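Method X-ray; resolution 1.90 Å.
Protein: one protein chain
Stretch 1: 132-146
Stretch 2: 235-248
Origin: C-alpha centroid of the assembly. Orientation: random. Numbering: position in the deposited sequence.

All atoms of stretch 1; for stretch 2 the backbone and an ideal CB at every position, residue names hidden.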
# COMPACT_ATOMS: atom_id res chain seq x y z
N LEU A 132 -3.15 12.36 13.18
CA LEU A 132 -1.96 11.74 13.78
C LEU A 132 -0.90 11.45 12.71
O LEU A 132 -0.21 10.43 12.76
CB LEU A 132 -2.35 10.47 14.52
CG LEU A 132 -3.55 10.61 15.48
CD1 LEU A 132 -3.92 9.27 16.13
CD2 LEU A 132 -3.29 11.68 16.56
N SER A 133 -0.74 12.39 11.76
CA SER A 133 0.07 12.15 10.56
C SER A 133 1.52 11.80 10.91
O SER A 133 2.16 11.02 10.19
CB SER A 133 0.01 13.38 9.66
OG SER A 133 -1.34 13.72 9.39
N GLY A 134 2.04 12.37 11.98
CA GLY A 134 3.34 12.02 12.52
C GLY A 134 3.41 12.56 13.93
O GLY A 134 2.49 13.24 14.40
N PHE A 135 4.49 12.23 14.62
CA PHE A 135 4.74 12.78 15.94
C PHE A 135 5.38 14.16 15.81
O PHE A 135 6.48 14.26 15.24
CB PHE A 135 5.63 11.85 16.76
CG PHE A 135 5.05 10.45 16.96
CD1 PHE A 135 3.83 10.27 17.60
CD2 PHE A 135 5.75 9.33 16.52
CE1 PHE A 135 3.31 8.98 17.80
CE2 PHE A 135 5.23 8.04 16.71
CZ PHE A 135 4.02 7.87 17.35
N PRO A 136 4.75 15.24 16.29
CA PRO A 136 5.39 16.56 16.19
C PRO A 136 6.49 16.79 17.21
O PRO A 136 7.36 17.64 16.98
CB PRO A 136 4.22 17.53 16.43
CG PRO A 136 3.35 16.78 17.39
CD PRO A 136 3.44 15.31 16.96
N ASP A 137 6.49 16.06 18.31
CA ASP A 137 7.38 16.27 19.44
C ASP A 137 8.57 15.30 19.40
O ASP A 137 8.50 14.23 18.81
CB ASP A 137 6.61 16.07 20.75
CG ASP A 137 6.06 14.66 20.88
OD1 ASP A 137 5.33 14.21 19.95
OD2 ASP A 137 6.37 13.98 21.89
N GLU A 138 9.65 15.70 20.07
CA GLU A 138 10.89 14.93 20.08
C GLU A 138 10.62 13.46 20.38
O GLU A 138 9.93 13.12 21.33
CB GLU A 138 11.85 15.53 21.11
CG GLU A 138 13.12 14.71 21.33
CD GLU A 138 14.23 15.08 20.36
OE1 GLU A 138 14.18 16.19 19.79
OE2 GLU A 138 15.15 14.24 20.17
N THR A 139 11.17 12.58 19.54
CA THR A 139 10.85 11.17 19.65
C THR A 139 12.07 10.35 19.27
O THR A 139 12.79 10.69 18.33
CB THR A 139 9.65 10.80 18.75
OG1 THR A 139 8.52 11.61 19.09
CG2 THR A 139 9.28 9.31 18.92
N ASP A 140 12.31 9.28 20.03
CA ASP A 140 13.36 8.33 19.70
C ASP A 140 13.07 7.74 18.33
O ASP A 140 11.97 7.21 18.12
CB ASP A 140 13.41 7.23 20.77
CG ASP A 140 14.48 6.16 20.50
OD1 ASP A 140 15.07 6.13 19.39
OD2 ASP A 140 14.72 5.33 21.40
N PRO A 141 14.00 7.82 17.37
CA PRO A 141 13.73 7.28 16.03
C PRO A 141 13.59 5.77 15.97
O PRO A 141 13.16 5.25 14.93
CB PRO A 141 14.94 7.75 15.21
CG PRO A 141 15.49 8.93 15.97
CD PRO A 141 15.26 8.59 17.41
N ALA A 142 13.93 5.04 17.03
CA ALA A 142 13.73 3.59 17.06
C ALA A 142 12.40 3.18 17.67
O ALA A 142 12.15 1.98 17.82
CB ALA A 142 14.88 2.91 17.82
N ILE A 143 11.54 4.15 18.02
CA ILE A 143 10.26 3.82 18.64
C ILE A 143 9.46 2.90 17.73
O ILE A 143 8.75 2.01 18.20
CB ILE A 143 9.46 5.09 18.99
CG1 ILE A 143 8.23 4.73 19.83
CG2 ILE A 143 9.04 5.83 17.73
CD1 ILE A 143 7.43 5.93 20.32
N TRP A 144 9.62 3.07 16.41
CA TRP A 144 8.83 2.32 15.44
C TRP A 144 9.06 0.82 15.56
O TRP A 144 8.19 0.03 15.18
CB TRP A 144 9.16 2.80 14.02
CG TRP A 144 9.03 4.31 13.80
CD1 TRP A 144 10.05 5.20 13.61
CD2 TRP A 144 7.81 5.07 13.74
NE1 TRP A 144 9.54 6.47 13.43
CE2 TRP A 144 8.17 6.42 13.51
CE3 TRP A 144 6.45 4.74 13.86
CZ2 TRP A 144 7.22 7.44 13.40
CZ3 TRP A 144 5.51 5.76 13.75
CH2 TRP A 144 5.90 7.09 13.52
N PHE A 145 10.22 0.39 16.08
CA PHE A 145 10.49 -1.03 16.28
C PHE A 145 9.90 -1.58 17.57
O PHE A 145 10.05 -2.77 17.85
CB PHE A 145 12.00 -1.28 16.27
CG PHE A 145 12.63 -1.01 14.94
CD1 PHE A 145 12.56 -1.96 13.92
CD2 PHE A 145 13.28 0.19 14.69
CE1 PHE A 145 13.13 -1.71 12.69
CE2 PHE A 145 13.86 0.44 13.46
CZ PHE A 145 13.78 -0.51 12.46
N ASP A 146 9.23 -0.74 18.36
CA ASP A 146 8.56 -1.14 19.59
C ASP A 146 7.07 -0.90 19.37
O ASP A 146 6.58 0.20 19.63
CB ASP A 146 9.10 -0.35 20.78
CG ASP A 146 8.45 -0.73 22.10
OD1 ASP A 146 7.35 -1.33 22.11
OD2 ASP A 146 9.04 -0.41 23.15
N UNK A 235 2.21 21.82 10.04
CA UNK A 235 2.64 20.90 11.11
C UNK A 235 2.44 19.42 10.77
O UNK A 235 3.19 18.58 11.27
CB UNK A 235 1.88 21.22 12.40
N UNK A 236 1.47 19.10 9.91
CA UNK A 236 1.20 17.71 9.56
C UNK A 236 2.27 17.16 8.64
O UNK A 236 2.83 16.08 8.89
CB UNK A 236 -0.17 17.58 8.90
N UNK A 237 2.59 17.88 7.56
CA UNK A 237 3.64 17.39 6.67
C UNK A 237 4.98 17.40 7.40
O UNK A 237 5.78 16.47 7.25
CB UNK A 237 3.71 18.24 5.40
N UNK A 238 5.22 18.42 8.24
CA UNK A 238 6.44 18.47 9.05
C UNK A 238 6.60 17.21 9.90
O UNK A 238 7.66 16.56 9.88
CB UNK A 238 6.43 19.71 9.95
N UNK A 239 5.58 16.88 10.69
CA UNK A 239 5.66 15.70 11.55
C UNK A 239 5.73 14.42 10.73
O UNK A 239 6.44 13.47 11.11
CB UNK A 239 4.46 15.65 12.50
N UNK A 240 5.01 14.36 9.60
CA UNK A 240 4.93 13.11 8.84
C UNK A 240 6.26 12.77 8.19
O UNK A 240 6.64 11.59 8.15
CB UNK A 240 3.84 13.20 7.77
N UNK A 241 6.96 13.76 7.66
CA UNK A 241 8.09 13.47 6.78
C UNK A 241 9.41 14.13 7.16
O UNK A 241 10.46 13.63 6.74
CB UNK A 241 7.73 13.89 5.36
N UNK A 242 9.42 15.21 7.94
CA UNK A 242 10.61 16.04 8.03
C UNK A 242 11.25 16.05 9.41
O UNK A 242 12.11 16.90 9.68
CB UNK A 242 10.26 17.47 7.63
N UNK A 243 10.89 15.13 10.28
CA UNK A 243 11.55 15.03 11.57
C UNK A 243 12.63 13.96 11.52
O UNK A 243 12.58 13.06 10.67
CB UNK A 243 10.54 14.72 12.67
N UNK A 244 13.63 14.04 12.40
CA UNK A 244 14.62 12.95 12.48
C UNK A 244 14.01 11.60 12.78
O UNK A 244 14.60 10.56 12.44
CB UNK A 244 15.66 13.27 13.55
N UNK A 245 12.83 11.57 13.41
CA UNK A 245 12.16 10.34 13.78
C UNK A 245 10.99 9.99 12.86
O UNK A 245 10.27 9.03 13.14
CB UNK A 245 11.67 10.44 15.22
N UNK A 246 10.79 10.74 11.77
CA UNK A 246 9.63 10.50 10.91
C UNK A 246 9.66 9.10 10.30
O UNK A 246 8.59 8.52 10.05
CB UNK A 246 9.57 11.55 9.80
N UNK A 247 10.84 8.53 10.06
CA UNK A 247 10.86 7.19 9.47
C UNK A 247 11.64 6.23 10.36
O UNK A 247 12.53 6.65 11.11
CB UNK A 247 11.47 7.23 8.07
N UNK A 248 11.33 4.92 10.30
CA UNK A 248 12.00 3.94 11.17
C UNK A 248 13.50 3.83 10.93
O UNK A 248 13.93 3.98 9.79
CB UNK A 248 11.36 2.56 10.98

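Position 235 begins a helix, with phi near -61° and its CB sideways to stretch 1. Nothing of stretch 1 lies within 5.5 Å of that CB. Many residues would suit, proline among them, since phi fits and a first turn needs no amide donor. It is P235.

At 236 the CB points sideways and sits 4.1 Å from S133 OG. A small side chain suits this closeness; serine or alanine would do. It is A236, and its O accepts from the backbone N of 240 at 2.9 Å.

Position 237 points away from stretch 1, which sets no preference; most residues would do, apolar or polar. It is V237, chi1 p.

Position 238 points sideways and finds no partner in stretch 1. Polar or charged residues would fit as well as others. It is E238, with chi1 m.

Position 239 faces stretch 1 directly. Its CB is 3.6 Å from G134 C, 3.7 Å from F135 O and 3.8 Å from P136 N. Backbone crowds it, so a small residue is favoured: alanine, perhaps glycine or serine. It is A239. The methyl packs on this backbone, and CB is 4.3 Å from P136 CB. The fit is mutual: an ideal CB on G134 would come within 2.2 Å of A239 O. A water bridges the two segments, accepting from F135 N at 2.9 Å and donating to A239 O at 2.8 Å.

At 240 the CB is sideways, 3.7 Å from S133 O. Small residues again suit. It is A240, with CB 4.3 Å from S133 CB.

Positions 241 and 242 have no contact with stretch 1, so many side chains would do, large or small. They are F241, whose CB points away, and F242, the first residue to leave helical angles.

At 243 the CB points toward stretch 1, 4.8 Å from F135 O. There is room for a long chain, aliphatic or basic. It is K243. Its CE lies 3.8 Å from P136 O, and NZ makes a long salt bridge of 3.8 Å to E238 OE2.

Position 244 has phi near -59° and a CB 5.0 Å from P141 CG. Proline or a modest apolar residue fits. It is P244, second in a type I turn.

At 245 the CB points toward stretch 1, 3.3 Å from T139 O. F135 O offers an acceptor at the far end, and T139 CB and E138 CA offer a surface for a flat ring. A large flat side chain with a donor would suit. It is W245. NE1 donates to F135 O at 2.9 Å and 168°. T139 CB and E138 CA lie over one ring face in CH-pi contacts. W245 O accepts from W144 NE1 at 2.7 Å.

Position 246 points away from stretch 1. Its CB lies near the O of 239 and the N of 243, an acceptor and a donor, so a short hydroxyl side chain suits. It is S246. OG donates to A239 O at 2.9 Å and accepts from K243 N at 2.8 Å.

Position 247 also points away, and many residues would do. It is S247, chi1 p.

At 248 the CB is 3.8 Å from W144 CB and 4.1 Å from F145 CE2. A compact apolar residue suits. It is P248, whose CD lies over one face of the W144 ring.

Stretch 2, residues 235-248: PAVEAAFFKPWSSP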
# COMPACT_ATOMS: atom_id res chain seq x y z
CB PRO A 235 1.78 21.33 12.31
CG PRO A 235 1.51 22.83 12.03
CD PRO A 235 1.31 22.88 10.55
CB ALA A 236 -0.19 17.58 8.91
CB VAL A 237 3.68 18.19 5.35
CG1 VAL A 237 4.11 19.61 5.58
CG2 VAL A 237 4.60 17.51 4.30
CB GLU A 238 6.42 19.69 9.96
CG GLU A 238 6.79 20.99 9.31
CD GLU A 238 8.23 21.37 9.60
OE1 GLU A 238 8.78 22.19 8.83
OE2 GLU A 238 8.81 20.84 10.58
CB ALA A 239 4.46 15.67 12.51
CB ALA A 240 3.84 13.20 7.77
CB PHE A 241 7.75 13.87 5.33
CG PHE A 241 6.92 12.84 4.60
CD1 PHE A 241 7.47 11.62 4.23
CD2 PHE A 241 5.59 13.08 4.30
CE1 PHE A 241 6.71 10.67 3.56
CE2 PHE A 241 4.83 12.13 3.63
CZ PHE A 241 5.39 10.93 3.26
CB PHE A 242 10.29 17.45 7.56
CG PHE A 242 9.94 17.52 6.10
CD1 PHE A 242 10.94 17.45 5.14
CD2 PHE A 242 8.63 17.67 5.69
CE1 PHE A 242 10.63 17.50 3.79
CE2 PHE A 242 8.31 17.73 4.34
CZ PHE A 242 9.31 17.64 3.39
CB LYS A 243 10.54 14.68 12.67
CG LYS A 243 9.44 15.72 12.85
CD LYS A 243 10.04 17.07 13.20
CE LYS A 243 8.98 18.09 13.59
NZ LYS A 243 9.61 19.39 13.96
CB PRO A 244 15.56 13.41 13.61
CG PRO A 244 15.37 14.88 13.70
CD PRO A 244 13.93 15.14 13.33
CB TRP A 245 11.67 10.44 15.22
CG TRP A 245 10.81 11.63 15.42
CD1 TRP A 245 9.47 11.73 15.19
CD2 TRP A 245 11.24 12.93 15.86
NE1 TRP A 245 9.03 13.00 15.47
CE2 TRP A 245 10.09 13.75 15.89
CE3 TRP A 245 12.47 13.47 16.24
CZ2 TRP A 245 10.14 15.10 16.29
CZ3 TRP A 245 12.52 14.80 16.64
CH2 TRP A 245 11.36 15.60 16.66
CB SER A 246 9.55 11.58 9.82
OG SER A 246 9.20 12.86 10.35
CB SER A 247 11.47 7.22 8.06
OG SER A 247 12.87 7.40 8.14
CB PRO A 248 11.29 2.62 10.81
CG PRO A 248 9.96 3.05 10.26
CD PRO A 248 10.25 4.31 9.51
O HOH W 1 6.61 11.24 12.87
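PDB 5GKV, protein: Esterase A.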